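Local coordinates for protein D-threo-3-hydroxyaspartate dehydratase (Delftia, PDB 3WQC) that catalyses the pyridoxal-phosphate-dependent deamination of D-threo-3-hydroxyaspartate to oxaloacetate and ammonium, and also acts as a dehydratase on L-threo- and L-erythro-3-hydroxyaspartate and D-serine, at residues M11-L15 against L16-T20; I25-D28 against R29-R32; N33-R36 against M37-M41; S55-V58 against P59-A62; Q196-A199 against E200-R203. All blocks are in the same frame, centred on the assembly; numbering follows the deposited sequence.

Along the chain the five contacts follow one another from contact 1 to contact 5. Contact 1 lies in the loop between helix 3-11 and strand 22-26. Contact 2 leads from that strand, part of the mixed sheet, into helix 27-44, and contact 3 continues the same helix, with centres 13 Å apart. Contact 4, the start of helix 58-66, touches contact 2 where Val60 packs on Ile25 and Met30. Contact 5 belongs to helix 192-215, its centre 44 Å from that of contact 1. Contacts 3 to 5 lie in the part resembling the alanine racemase barrel; the Met37 and Glu202 side chains come within about 6 and 7 Å of the pyridoxal phosphate, from different helices.

Contact 1: M11-L15 against L16-T20; sequences MQDTL and LTLDT
The hydroxyl oxygen of Thr17 is gripped twice by residues three and four positions earlier: Thr17 OG1 donates to Asp13 OD1 at 2.5 Å and accepts from Thr14 N at 3.0 Å, the latter bond nearly straight with an N-H...O angle of 164°. The carboxylate uses the anti lone pair of OD1, facing away from its other oxygen. Thr17 can serve both partners because its OG1 sits between backbone N and carbonyl carbon (chi1 65°), which turns the hydroxyl back over the loop. Thr14 O takes two donors, Leu18 N at 3.1 Å, close to the carbonyl direction, and Thr17 N at 3.1 Å, well above the carbonyl plane. Thr14 OG1 accepts from Leu16 N at 3.1 Å, two residues on, which is an ST turn, while the bond from Thr17 N closes a beta turn over Leu15 and Leu16. Around this polar knot the apolar contact is thin: Leu18 CD1 lies 4.1 Å from Leu15 CD2, and both leucines also rest on Val381. With an alanine at Asp13 the Thr17 hydroxyl is likely to lose the acceptor that fixes its proton, leaving Thr14 N as its remaining partner in the turn. Farther on, Asp19 forms a salt bridge with Arg101 of the second subunit. The geometry implies a surface turn built from polar bonds rather than a hydrophobic core, in which side-chain oxygens of Asp13, Thr14 and Thr17 supplement the backbone bonds to Thr14 O.

Contact 2: I25-D28 against R29-R32; sequences IDLD and RMQR
Asp26 and Arg29 run obliquely past each other, with the carboxylate and guanidinium planes only 23° apart. Despite this near-parallel tilt, no guanidinium N-H points at the acid: Asp26 OD2 lies well out of the guanidinium plane, 3.8 Å from Arg29 NE, so the pair is a long, purely electrostatic salt bridge. The directed bond goes to the backbone. Asp26 occupies the N-cap of helix 27-44, and its OD1 accepts from Arg29 N at 3.0 Å, reached from above the carboxylate plane; CG anti to the backbone N (chi1 175°) swings the acid forward over that first turn. Arg29 itself extends past Asp26, CG to CG 3.6 Å, and its NH1 binds the carbonyl oxygen of Val266. Arg32 folds back differently: one face of its guanidinium lies over Asp28 O, offset toward the rim, though a clash at NH2 makes the placement less sure and the long salt bridge to the Asp28 carboxylate doubtful.

Met30 carries the apolar part. It lies alongside Leu27, pointing the same way, with Met30 CE 3.7 Å from Leu27 CD2, and it crosses Ile25 obliquely, Met30 CB 3.9 Å from Ile25 CG2. Strand 22-26 hands over directly to helix 27-44: Ile25 keeps its backbone bonds to strand 371-375 and packs on Trp384 of strand 381-385, whereas Met30 faces Ala63 of helix 58-66.

Contact 3: N33-R36 against M37-M41; sequences NIAR and MQQRM
Met37 opens the second segment by donating its backbone N to Asn33 O at 3.2 Å, while its CB rests near the same oxygen. CG stands anti to the backbone N (chi1 -176°) and the chain bends twice beyond it, which leaves CB as the point where this side chain meets 33-36. Gln38 follows with N to Ile34 O at 3.1 Å, and Gln38 CB lies 3.6 Å from Ile34 O; the bend at chi2 carries the amide onward along the helix. These i to i+4 bonds are those of a regular alpha helix, here the middle of helix 27-44 in the alanine-racemase-like barrel domain: Ile34 faces helix 58-66, Arg36 and Met37 face helix 228-233, and Met37, Gln38 and Met41 face strand 47-48. Gln39 donates N to Ala35 O at 2.8 Å, and its side chain lies closely over that carbonyl oxygen, with Gln39 CG only 3.0 Å from Ala35 O. Since CG stands beside the backbone N (chi1 -71°), the extended amide runs back along the helix until Gln39 NE2 comes 3.9 Å from Ala35 CB. Arg40 N reaches Arg36 O at 3.1 Å. The polar ends then part company, Arg40 NH2 going to Ala234 O, Arg36 NH1 to Val260 O and Gln38 NE2 to Asp42 OD1.

Contact 4: S55-V58 against P59-A62; sequences SKSV and PVAA
The Pro59 ring, puckered rather than flat, is met at its CD corner by two neighbours: Ser57 OG at 3.4 Å and Val58 CB, also at 3.4 Å. The second approach, tighter than ordinary carbon packing, is largely imposed by the Val58-Pro59 linkage, and the two side chains cross at about a right angle. Ser57 OG reaches the ring because it stands anti to the backbone N (chi1 -176°); the same hydroxyl is hydrogen-bonded to Glu385 O and makes no capping bond, although Ser57 holds the N-cap position. The flat peptide group of Ser57 does the helical work, its O accepting from Ala61 N at 3.1 Å nearly straight (171°) and only weakly from Val60 N. Val58 O then takes Ala62 N at 2.8 Å. This is the first turn of helix 58-66 in the barrel domain, where a proline costs little, since amides so early in a helix lack a helical carbonyl to pair with. Just upstream, Ser55 OG accepts from Ser57 N at 3.2 Å, an ST turn around Lys56, whose backbone is in the left-handed region. Ser55 OG lies 3.6 Å from both Val60 CB and Val60 CG1, and Val60 CG2 meets Ser57 CB at 3.8 Å. Replacing Ser55 by an alanine would probably leave Ser57 N without this acceptor and open a small gap beside Val60. The Ser55 side chain lies about 8 Å from that of Lys53, inferred to carry the cofactor, which is not attached to it here, while Tyr372 packs against both serines.

Contact 5: Q196-A199 against E200-R203; sequences QALA and ERER
Ala199 O takes Arg203 N at 3.0 Å and, as a second donor, a water 2.9 Å away. That water also donates to Glu202 OE1 at 2.9 Å, so it ties the backbone carbonyl to the carboxylate one turn on. Glu202 extends from the helix with CG anti to the backbone N (chi1 -177°), its CB passing 3.5 Å from Leu198 O, the acceptor of its own N-H. Leu198 CD1 adds a loose touch on Arg201 CD at 4.2 Å.

Helix 192-215 follows strand 175-180 and precedes strand 222-225, which pair in parallel, so this is the helix of a beta-alpha-beta crossover in the barrel. The buried Glu202 faces the strand ends: OE2 accepts from Ala183 N, and weakly from Gly226 N, a residue of the pyridoxal phosphate pocket, while OE1 is bonded to Thr230 OG1. Its side chain lies about 7 Å from the cofactor, which makes Glu202 a second-shell residue joining Ala183, Gly226 and Thr230.

Farther round the helix, Arg203 grips Glu200 side-on: NH2 to OE1 at 2.8 Å and NE to OE2 at 2.9 Å, with bond angles of 174° and 173°. Both oxygens are approached on their syn sides, though tilted out of the carboxylate plane, and two bonds fix the guanidinium's rotation. Arg236 forms a further salt bridge with Glu200 OE1, and Arg203 NH1 is held by Asp238 O.

Contact 1: M11-L15 against L16-T20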
loop_
_atom_site.group_PDB
_atom_site.type_symbol
_atom_site.label_atom_id
_atom_site.label_comp_id
_atom_site.label_asym_id
_atom_site.label_seq_id
_atom_site.Cartn_x
_atom_site.Cartn_y
_atom_site.Cartn_z
ATOM N N MET B 11 -19.984 15.790 18.542
ATOM C CA MET B 11 -19.355 14.660 17.822
ATOM C C MET B 11 -18.256 15.094 16.853
ATOM O O MET B 11 -17.595 14.231 16.258
ATOM C CB MET B 11 -20.392 13.783 17.062
ATOM C CG MET B 11 -21.517 13.160 17.896
ATOM S SD MET B 11 -20.964 11.767 18.937
ATOM C CE MET B 11 -20.856 12.540 20.565
ATOM N N GLN B 12 -18.046 16.403 16.683
ATOM C CA GLN B 12 -17.125 16.903 15.651
ATOM C C GLN B 12 -15.616 16.720 15.926
ATOM O O GLN B 12 -15.105 17.130 16.973
ATOM C CB GLN B 12 -17.383 18.354 15.459
ATOM C CG GLN B 12 -16.795 18.869 14.175
ATOM C CD GLN B 12 -17.212 20.296 13.967
ATOM O OE1 GLN B 12 -16.646 21.225 14.564
ATOM N NE2 GLN B 12 -18.212 20.485 13.136
ATOM N N ASP B 13 -14.889 16.114 15.000
ATOM C CA ASP B 13 -13.439 15.894 15.216
ATOM C C ASP B 13 -12.570 17.013 14.707
ATOM O O ASP B 13 -12.970 17.790 13.839
ATOM C CB ASP B 13 -12.971 14.569 14.624
ATOM C CG ASP B 13 -13.312 13.375 15.551
ATOM O OD1 ASP B 13 -12.804 13.267 16.673
ATOM O OD2 ASP B 13 -14.085 12.527 15.182
ATOM N N THR B 14 -11.357 17.098 15.235
ATOM C CA THR B 14 -10.307 18.026 14.767
ATOM C C THR B 14 -9.032 17.237 14.700
ATOM O O THR B 14 -9.029 16.019 14.967
ATOM C CB THR B 14 -10.061 19.141 15.809
ATOM O OG1 THR B 14 -9.552 18.499 16.972
ATOM C CG2 THR B 14 -11.376 19.891 16.182
ATOM N N LEU B 15 -7.927 17.874 14.328
ATOM C CA LEU B 15 -6.650 17.157 14.259
ATOM C C LEU B 15 -6.149 16.728 15.608
ATOM O O LEU B 15 -5.264 15.877 15.706
ATOM C CB LEU B 15 -5.565 17.939 13.533
ATOM C CG LEU B 15 -5.879 18.301 12.107
ATOM C CD1 LEU B 15 -4.586 18.859 11.568
ATOM C CD2 LEU B 15 -6.225 17.072 11.265
ATOM N N LEU B 16 -6.724 17.300 16.671
ATOM C CA LEU B 16 -6.321 16.898 18.011
ATOM C C LEU B 16 -7.064 15.691 18.502
ATOM O O LEU B 16 -6.613 15.030 19.503
ATOM C CB LEU B 16 -6.602 18.068 18.991
ATOM C CG LEU B 16 -5.664 19.253 18.818
ATOM C CD1 LEU B 16 -6.073 20.302 19.827
ATOM C CD2 LEU B 16 -4.230 18.811 19.072
ATOM N N THR B 17 -8.262 15.422 17.942
ATOM C CA THR B 17 -9.127 14.367 18.491
ATOM C C THR B 17 -9.136 13.107 17.612
ATOM O O THR B 17 -9.501 12.049 18.072
ATOM C CB THR B 17 -10.602 14.816 18.690
ATOM O OG1 THR B 17 -11.189 15.098 17.402
ATOM C CG2 THR B 17 -10.656 16.043 19.629
ATOM N N LEU B 18 -8.710 13.218 16.342
ATOM C CA LEU B 18 -8.602 12.023 15.486
ATOM C C LEU B 18 -7.645 10.974 16.061
ATOM O O LEU B 18 -6.606 11.338 16.693
ATOM C CB LEU B 18 -8.021 12.439 14.122
ATOM C CG LEU B 18 -9.037 13.117 13.168
ATOM C CD1 LEU B 18 -8.312 13.619 11.945
ATOM C CD2 LEU B 18 -10.269 12.242 12.814
ATOM N N ASP B 19 -7.916 9.701 15.840
ATOM C CA ASP B 19 -6.836 8.728 16.060
ATOM C C ASP B 19 -5.831 8.846 14.913
ATOM O O ASP B 19 -6.141 9.441 13.823
ATOM C CB ASP B 19 -7.432 7.327 16.086
ATOM C CG ASP B 19 -6.456 6.243 16.665
ATOM O OD1 ASP B 19 -5.432 6.617 17.335
ATOM O OD2 ASP B 19 -6.733 5.011 16.472
ATOM N N THR B 20 -4.608 8.387 15.178
ATOM C CA THR B 20 -3.542 8.422 14.182
ATOM C C THR B 20 -3.086 6.973 13.905
ATOM O O THR B 20 -3.245 6.059 14.736
ATOM C CB THR B 20 -2.331 9.187 14.733
ATOM O OG1 THR B 20 -1.946 8.666 16.008
ATOM C CG2 THR B 20 -2.680 10.671 14.831
#

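Contact 2: I25-D28 against R29-R32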
loop_
_atom_site.group_PDB
_atom_site.type_symbol
_atom_site.label_atom_id
_atom_site.label_comp_id
_atom_site.label_asym_id
_atom_site.label_seq_id
_atom_site.Cartn_x
_atom_site.Cartn_y
_atom_site.Cartn_z
ATOM N N ILE B 25 -6.789 15.764 4.199
ATOM C CA ILE B 25 -6.752 16.647 3.024
ATOM C C ILE B 25 -6.977 18.101 3.522
ATOM O O ILE B 25 -8.016 18.398 4.120
ATOM C CB ILE B 25 -7.919 16.329 2.037
ATOM C CG1 ILE B 25 -7.817 14.908 1.477
ATOM C CG2 ILE B 25 -7.892 17.361 0.863
ATOM C CD1 ILE B 25 -9.124 14.525 0.736
ATOM N N ASP B 26 -5.992 18.976 3.229
ATOM C CA ASP B 26 -6.147 20.408 3.535
ATOM C C ASP B 26 -7.051 20.968 2.389
ATOM O O ASP B 26 -6.605 21.053 1.223
ATOM C CB ASP B 26 -4.761 21.069 3.540
ATOM C CG ASP B 26 -4.818 22.617 3.722
ATOM O OD1 ASP B 26 -5.633 23.357 3.173
ATOM O OD2 ASP B 26 -4.014 23.095 4.458
ATOM N N LEU B 27 -8.335 21.183 2.669
ATOM C CA LEU B 27 -9.289 21.561 1.610
ATOM C C LEU B 27 -8.908 22.839 0.906
ATOM O O LEU B 27 -9.141 22.945 -0.313
ATOM C CB LEU B 27 -10.733 21.653 2.117
ATOM C CG LEU B 27 -11.279 20.259 2.550
ATOM C CD1 LEU B 27 -12.595 20.471 3.280
ATOM C CD2 LEU B 27 -11.480 19.391 1.251
ATOM N N ASP B 28 -8.339 23.815 1.608
ATOM C CA ASP B 28 -7.989 25.070 0.932
ATOM C C ASP B 28 -6.869 24.827 -0.095
ATOM O O ASP B 28 -6.933 25.360 -1.229
ATOM C CB ASP B 28 -7.602 26.130 1.993
ATOM C CG ASP B 28 -8.889 26.696 2.799
ATOM O OD1 ASP B 28 -10.056 26.133 2.819
ATOM O OD2 ASP B 28 -8.719 27.745 3.449
ATOM N N ARG B 29 -5.851 23.982 0.267
ATOM C CA ARG B 29 -4.787 23.657 -0.723
ATOM C C ARG B 29 -5.367 22.840 -1.853
ATOM O O ARG B 29 -5.008 23.079 -3.029
ATOM C CB ARG B 29 -3.682 22.827 -0.092
ATOM C CG ARG B 29 -2.849 23.676 0.867
ATOM C CD ARG B 29 -1.712 22.842 1.461
ATOM N NE ARG B 29 -0.862 23.661 2.361
ATOM C CZ ARG B 29 0.341 23.240 2.788
ATOM N NH1 ARG B 29 0.902 22.062 2.368
ATOM N NH2 ARG B 29 1.042 24.036 3.573
ATOM N N MET B 30 -6.262 21.890 -1.537
ATOM C CA MET B 30 -6.889 21.034 -2.611
ATOM C C MET B 30 -7.679 21.964 -3.580
ATOM O O MET B 30 -7.529 21.833 -4.847
ATOM C CB MET B 30 -7.865 20.016 -2.058
ATOM C CG MET B 30 -8.461 19.096 -3.116
ATOM S SD MET B 30 -9.862 18.153 -2.512
ATOM C CE MET B 30 -11.220 19.384 -2.417
ATOM N N GLN B 31 -8.436 22.928 -3.074
ATOM C CA GLN B 31 -9.180 23.830 -3.984
ATOM C C GLN B 31 -8.271 24.685 -4.833
ATOM O O GLN B 31 -8.580 24.900 -6.023
ATOM C CB GLN B 31 -10.074 24.733 -3.158
ATOM C CG GLN B 31 -11.302 23.937 -2.849
ATOM C CD GLN B 31 -12.189 23.547 -4.098
ATOM O OE1 GLN B 31 -12.942 22.690 -3.957
ATOM N NE2 GLN B 31 -12.103 24.249 -5.235
ATOM N N ARG B 32 -7.117 25.133 -4.309
ATOM C CA ARG B 32 -6.121 25.931 -5.116
ATOM C C ARG B 32 -5.609 25.018 -6.215
ATOM O O ARG B 32 -5.408 25.454 -7.342
ATOM C CB ARG B 32 -4.887 26.457 -4.331
ATOM C CG ARG B 32 -5.175 27.750 -3.529
ATOM C CD ARG B 32 -4.150 28.011 -2.434
ATOM N NE ARG B 32 -5.047 28.246 -1.299
ATOM C CZ ARG B 32 -4.866 27.844 -0.038
ATOM N NH1 ARG B 32 -3.741 27.214 0.322
ATOM N NH2 ARG B 32 -5.835 28.047 0.853
#

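Contact 3: N33-R36 against M37-M41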
loop_
_atom_site.group_PDB
_atom_site.type_symbol
_atom_site.label_atom_id
_atom_site.label_comp_id
_atom_site.label_asym_id
_atom_site.label_seq_id
_atom_site.Cartn_x
_atom_site.Cartn_y
_atom_site.Cartn_z
ATOM N N ASN B 33 -5.311 23.749 -5.910
ATOM C CA ASN B 33 -4.771 22.830 -6.971
ATOM C C ASN B 33 -5.819 22.595 -8.058
ATOM O O ASN B 33 -5.463 22.576 -9.242
ATOM C CB ASN B 33 -4.419 21.487 -6.277
ATOM C CG ASN B 33 -3.224 21.593 -5.339
ATOM O OD1 ASN B 33 -2.425 22.558 -5.397
ATOM N ND2 ASN B 33 -3.080 20.586 -4.436
ATOM N N ILE B 34 -7.069 22.418 -7.649
ATOM C CA ILE B 34 -8.195 22.169 -8.570
ATOM C C ILE B 34 -8.287 23.373 -9.512
ATOM O O ILE B 34 -8.394 23.235 -10.751
ATOM C CB ILE B 34 -9.522 21.857 -7.812
ATOM C CG1 ILE B 34 -9.374 20.454 -7.235
ATOM C CG2 ILE B 34 -10.746 22.053 -8.689
ATOM C CD1 ILE B 34 -10.541 20.032 -6.358
ATOM N N ALA B 35 -8.296 24.563 -8.932
ATOM C CA ALA B 35 -8.465 25.822 -9.746
ATOM C C ALA B 35 -7.308 25.993 -10.672
ATOM O O ALA B 35 -7.480 26.396 -11.844
ATOM C CB ALA B 35 -8.510 27.003 -8.829
ATOM N N ARG B 36 -6.084 25.741 -10.183
ATOM C CA ARG B 36 -4.904 25.962 -11.009
ATOM C C ARG B 36 -4.975 25.096 -12.312
ATOM O O ARG B 36 -4.678 25.567 -13.438
ATOM C CB ARG B 36 -3.587 25.682 -10.274
ATOM C CG ARG B 36 -2.295 25.703 -11.160
ATOM C CD ARG B 36 -1.088 25.344 -10.345
ATOM N NE ARG B 36 0.114 25.265 -11.166
ATOM C CZ ARG B 36 1.217 24.537 -10.881
ATOM N NH1 ARG B 36 1.316 23.910 -9.715
ATOM N NH2 ARG B 36 2.256 24.486 -11.730
ATOM N N MET B 37 -5.293 23.824 -12.148
ATOM C CA MET B 37 -5.335 22.940 -13.313
ATOM C C MET B 37 -6.455 23.320 -14.218
ATOM O O MET B 37 -6.228 23.368 -15.452
ATOM C CB MET B 37 -5.467 21.460 -12.839
ATOM C CG MET B 37 -5.412 20.441 -14.005
ATOM S SD MET B 37 -3.812 20.399 -14.886
ATOM C CE MET B 37 -2.744 19.517 -13.693
ATOM N N GLN B 38 -7.662 23.536 -13.702
ATOM C CA GLN B 38 -8.805 23.834 -14.558
ATOM C C GLN B 38 -8.511 25.136 -15.306
ATOM O O GLN B 38 -8.824 25.259 -16.516
ATOM C CB GLN B 38 -10.126 23.982 -13.793
ATOM C CG GLN B 38 -11.370 24.118 -14.696
ATOM C CD GLN B 38 -11.592 22.886 -15.590
ATOM O OE1 GLN B 38 -11.749 21.771 -15.093
ATOM N NE2 GLN B 38 -11.648 23.072 -16.949
ATOM N N GLN B 39 -7.954 26.159 -14.618
ATOM C CA GLN B 39 -7.681 27.430 -15.307
ATOM C C GLN B 39 -6.665 27.210 -16.458
ATOM O O GLN B 39 -6.729 27.862 -17.511
ATOM C CB GLN B 39 -7.120 28.472 -14.302
ATOM C CG GLN B 39 -8.254 28.885 -13.384
ATOM C CD GLN B 39 -7.839 29.654 -12.150
ATOM O OE1 GLN B 39 -6.634 29.996 -11.944
ATOM N NE2 GLN B 39 -8.851 29.952 -11.285
ATOM N N ARG B 40 -5.661 26.378 -16.240
ATOM C CA ARG B 40 -4.656 26.152 -17.262
ATOM C C ARG B 40 -5.295 25.490 -18.477
ATOM O O ARG B 40 -5.016 25.876 -19.654
ATOM C CB ARG B 40 -3.451 25.336 -16.752
ATOM C CG ARG B 40 -2.480 25.194 -17.879
ATOM C CD ARG B 40 -1.203 24.682 -17.390
ATOM N NE ARG B 40 -0.155 25.370 -18.080
ATOM C CZ ARG B 40 0.409 25.032 -19.244
ATOM N NH1 ARG B 40 1.374 25.897 -19.620
ATOM N NH2 ARG B 40 0.060 23.890 -20.000
ATOM N N MET B 41 -6.155 24.508 -18.231
ATOM C CA MET B 41 -6.844 23.851 -19.368
ATOM C C MET B 41 -7.809 24.784 -20.113
ATOM O O MET B 41 -7.845 24.789 -21.347
ATOM C CB MET B 41 -7.550 22.589 -18.942
ATOM C CG MET B 41 -6.576 21.573 -18.290
ATOM S SD MET B 41 -5.209 21.141 -19.399
ATOM C CE MET B 41 -3.810 21.989 -18.746
#

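Contact 4: S55-V58 against P59-A62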
loop_
_atom_site.group_PDB
_atom_site.type_symbol
_atom_site.label_atom_id
_atom_site.label_comp_id
_atom_site.label_asym_id
_atom_site.label_seq_id
_atom_site.Cartn_x
_atom_site.Cartn_y
_atom_site.Cartn_z
ATOM N N SER B 55 -7.547 9.726 -5.838
ATOM C CA SER B 55 -8.318 9.855 -4.583
ATOM C C SER B 55 -9.356 8.793 -4.459
ATOM O O SER B 55 -9.728 8.404 -3.338
ATOM C CB SER B 55 -9.069 11.241 -4.569
ATOM O OG SER B 55 -10.201 11.238 -5.469
ATOM N N LYS B 56 -9.911 8.313 -5.597
ATOM C CA LYS B 56 -11.069 7.393 -5.603
ATOM C C LYS B 56 -12.140 7.824 -4.547
ATOM O O LYS B 56 -12.815 6.971 -3.943
ATOM C CB LYS B 56 -10.675 5.897 -5.355
ATOM C CG LYS B 56 -9.594 5.473 -6.346
ATOM C CD LYS B 56 -9.402 3.940 -6.228
ATOM C CE LYS B 56 -8.221 3.547 -7.087
ATOM N NZ LYS B 56 -8.065 2.065 -6.992
ATOM N N SER B 57 -12.416 9.158 -4.522
ATOM C CA SER B 57 -13.310 9.666 -3.512
ATOM C C SER B 57 -14.367 10.550 -4.187
ATOM O O SER B 57 -14.011 11.491 -4.862
ATOM C CB SER B 57 -12.492 10.425 -2.465
ATOM O OG SER B 57 -13.397 10.859 -1.395
ATOM N N VAL B 58 -15.638 10.233 -3.954
ATOM C CA VAL B 58 -16.769 10.959 -4.582
ATOM C C VAL B 58 -16.697 12.471 -4.316
ATOM O O VAL B 58 -16.766 13.279 -5.267
ATOM C CB VAL B 58 -18.106 10.323 -4.215
ATOM C CG1 VAL B 58 -19.292 11.192 -4.588
ATOM C CG2 VAL B 58 -18.199 8.954 -4.900
ATOM N N PRO B 59 -16.500 12.894 -3.051
ATOM C CA PRO B 59 -16.492 14.359 -2.817
ATOM C C PRO B 59 -15.300 15.067 -3.437
ATOM O O PRO B 59 -15.380 16.247 -3.776
ATOM C CB PRO B 59 -16.449 14.530 -1.262
ATOM C CG PRO B 59 -16.106 13.166 -0.716
ATOM C CD PRO B 59 -16.553 12.135 -1.763
ATOM N N VAL B 60 -14.182 14.351 -3.612
ATOM C CA VAL B 60 -13.021 15.001 -4.263
ATOM C C VAL B 60 -13.340 15.168 -5.751
ATOM O O VAL B 60 -13.191 16.314 -6.302
ATOM C CB VAL B 60 -11.738 14.184 -4.144
ATOM C CG1 VAL B 60 -10.551 14.789 -4.953
ATOM C CG2 VAL B 60 -11.338 14.046 -2.641
ATOM N N ALA B 61 -13.876 14.152 -6.419
ATOM C CA ALA B 61 -14.253 14.279 -7.821
ATOM C C ALA B 61 -15.385 15.302 -7.963
ATOM O O ALA B 61 -15.459 15.993 -9.007
ATOM C CB ALA B 61 -14.734 12.913 -8.340
ATOM N N ALA B 62 -16.279 15.411 -6.957
ATOM C CA ALA B 62 -17.348 16.416 -7.057
ATOM C C ALA B 62 -16.756 17.806 -7.110
ATOM O O ALA B 62 -17.227 18.692 -7.817
ATOM C CB ALA B 62 -18.347 16.319 -5.876
#

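Contact 5: Q196-A199 against E200-R203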
loop_
_atom_site.group_PDB
_atom_site.type_symbol
_atom_site.label_atom_id
_atom_site.label_comp_id
_atom_site.label_asym_id
_atom_site.label_seq_id
_atom_site.Cartn_x
_atom_site.Cartn_y
_atom_site.Cartn_z
ATOM N N GLN B 196 8.636 20.664 -20.963
ATOM C CA GLN B 196 7.934 21.321 -22.049
ATOM C C GLN B 196 8.159 20.517 -23.348
ATOM O O GLN B 196 7.228 20.329 -24.143
ATOM C CB GLN B 196 8.427 22.789 -22.209
ATOM C CG GLN B 196 7.736 23.573 -23.360
ATOM C CD GLN B 196 8.256 25.013 -23.484
ATOM O OE1 GLN B 196 8.234 25.780 -22.543
ATOM N NE2 GLN B 196 8.731 25.349 -24.638
ATOM N N ALA B 197 9.379 20.032 -23.552
ATOM C CA ALA B 197 9.718 19.257 -24.784
ATOM C C ALA B 197 8.953 17.943 -24.765
ATOM O O ALA B 197 8.406 17.547 -25.821
ATOM C CB ALA B 197 11.249 18.989 -24.877
ATOM N N LEU B 198 8.865 17.266 -23.617
ATOM C CA LEU B 198 8.149 15.962 -23.563
ATOM C C LEU B 198 6.662 16.228 -23.789
ATOM O O LEU B 198 6.036 15.436 -24.477
ATOM C CB LEU B 198 8.457 15.234 -22.233
ATOM C CG LEU B 198 7.626 13.912 -22.106
ATOM C CD1 LEU B 198 7.993 12.886 -23.181
ATOM C CD2 LEU B 198 7.876 13.415 -20.700
ATOM N N ALA B 199 6.109 17.329 -23.237
ATOM C CA ALA B 199 4.683 17.634 -23.400
ATOM C C ALA B 199 4.444 17.778 -24.906
ATOM O O ALA B 199 3.358 17.379 -25.402
ATOM C CB ALA B 199 4.254 18.844 -22.593
ATOM N N GLU B 200 5.341 18.491 -25.601
ATOM C CA GLU B 200 5.204 18.671 -27.106
ATOM C C GLU B 200 5.314 17.298 -27.840
ATOM O O GLU B 200 4.524 17.049 -28.780
ATOM C CB GLU B 200 6.231 19.654 -27.626
ATOM C CG GLU B 200 6.239 19.737 -29.156
ATOM C CD GLU B 200 4.952 20.149 -29.818
ATOM O OE1 GLU B 200 4.875 19.855 -31.048
ATOM O OE2 GLU B 200 3.993 20.699 -29.193
ATOM N N ARG B 201 6.220 16.412 -27.426
ATOM C CA ARG B 201 6.337 15.056 -28.048
ATOM C C ARG B 201 5.025 14.285 -27.804
ATOM O O ARG B 201 4.523 13.567 -28.706
ATOM C CB ARG B 201 7.503 14.276 -27.428
ATOM C CG ARG B 201 7.795 12.871 -27.843
ATOM C CD ARG B 201 9.156 12.376 -27.199
ATOM N NE ARG B 201 9.209 10.955 -27.312
ATOM C CZ ARG B 201 9.733 10.329 -28.350
ATOM N NH1 ARG B 201 10.324 11.034 -29.328
ATOM N NH2 ARG B 201 9.740 9.012 -28.377
ATOM N N GLU B 202 4.459 14.380 -26.590
ATOM C CA GLU B 202 3.204 13.650 -26.258
ATOM C C GLU B 202 2.043 14.187 -27.147
ATOM O O GLU B 202 1.289 13.422 -27.765
ATOM C CB GLU B 202 2.918 13.917 -24.756
ATOM C CG GLU B 202 1.683 13.165 -24.273
ATOM C CD GLU B 202 1.263 13.476 -22.822
ATOM O OE1 GLU B 202 1.443 14.634 -22.335
ATOM O OE2 GLU B 202 0.654 12.562 -22.172
ATOM N N ARG B 203 1.927 15.546 -27.252
ATOM C CA ARG B 203 0.878 16.160 -28.074
ATOM C C ARG B 203 1.095 15.725 -29.504
ATOM O O ARG B 203 0.147 15.294 -30.193
ATOM C CB ARG B 203 0.945 17.731 -27.997
ATOM C CG ARG B 203 -0.158 18.448 -28.737
ATOM C CD ARG B 203 0.290 19.851 -29.154
ATOM N NE ARG B 203 1.401 19.803 -30.177
ATOM C CZ ARG B 203 1.229 19.451 -31.478
ATOM N NH1 ARG B 203 0.013 19.287 -32.024
ATOM N NH2 ARG B 203 2.335 19.402 -32.247
HETATM O O HOH W 1 0.996 17.090 -23.719
#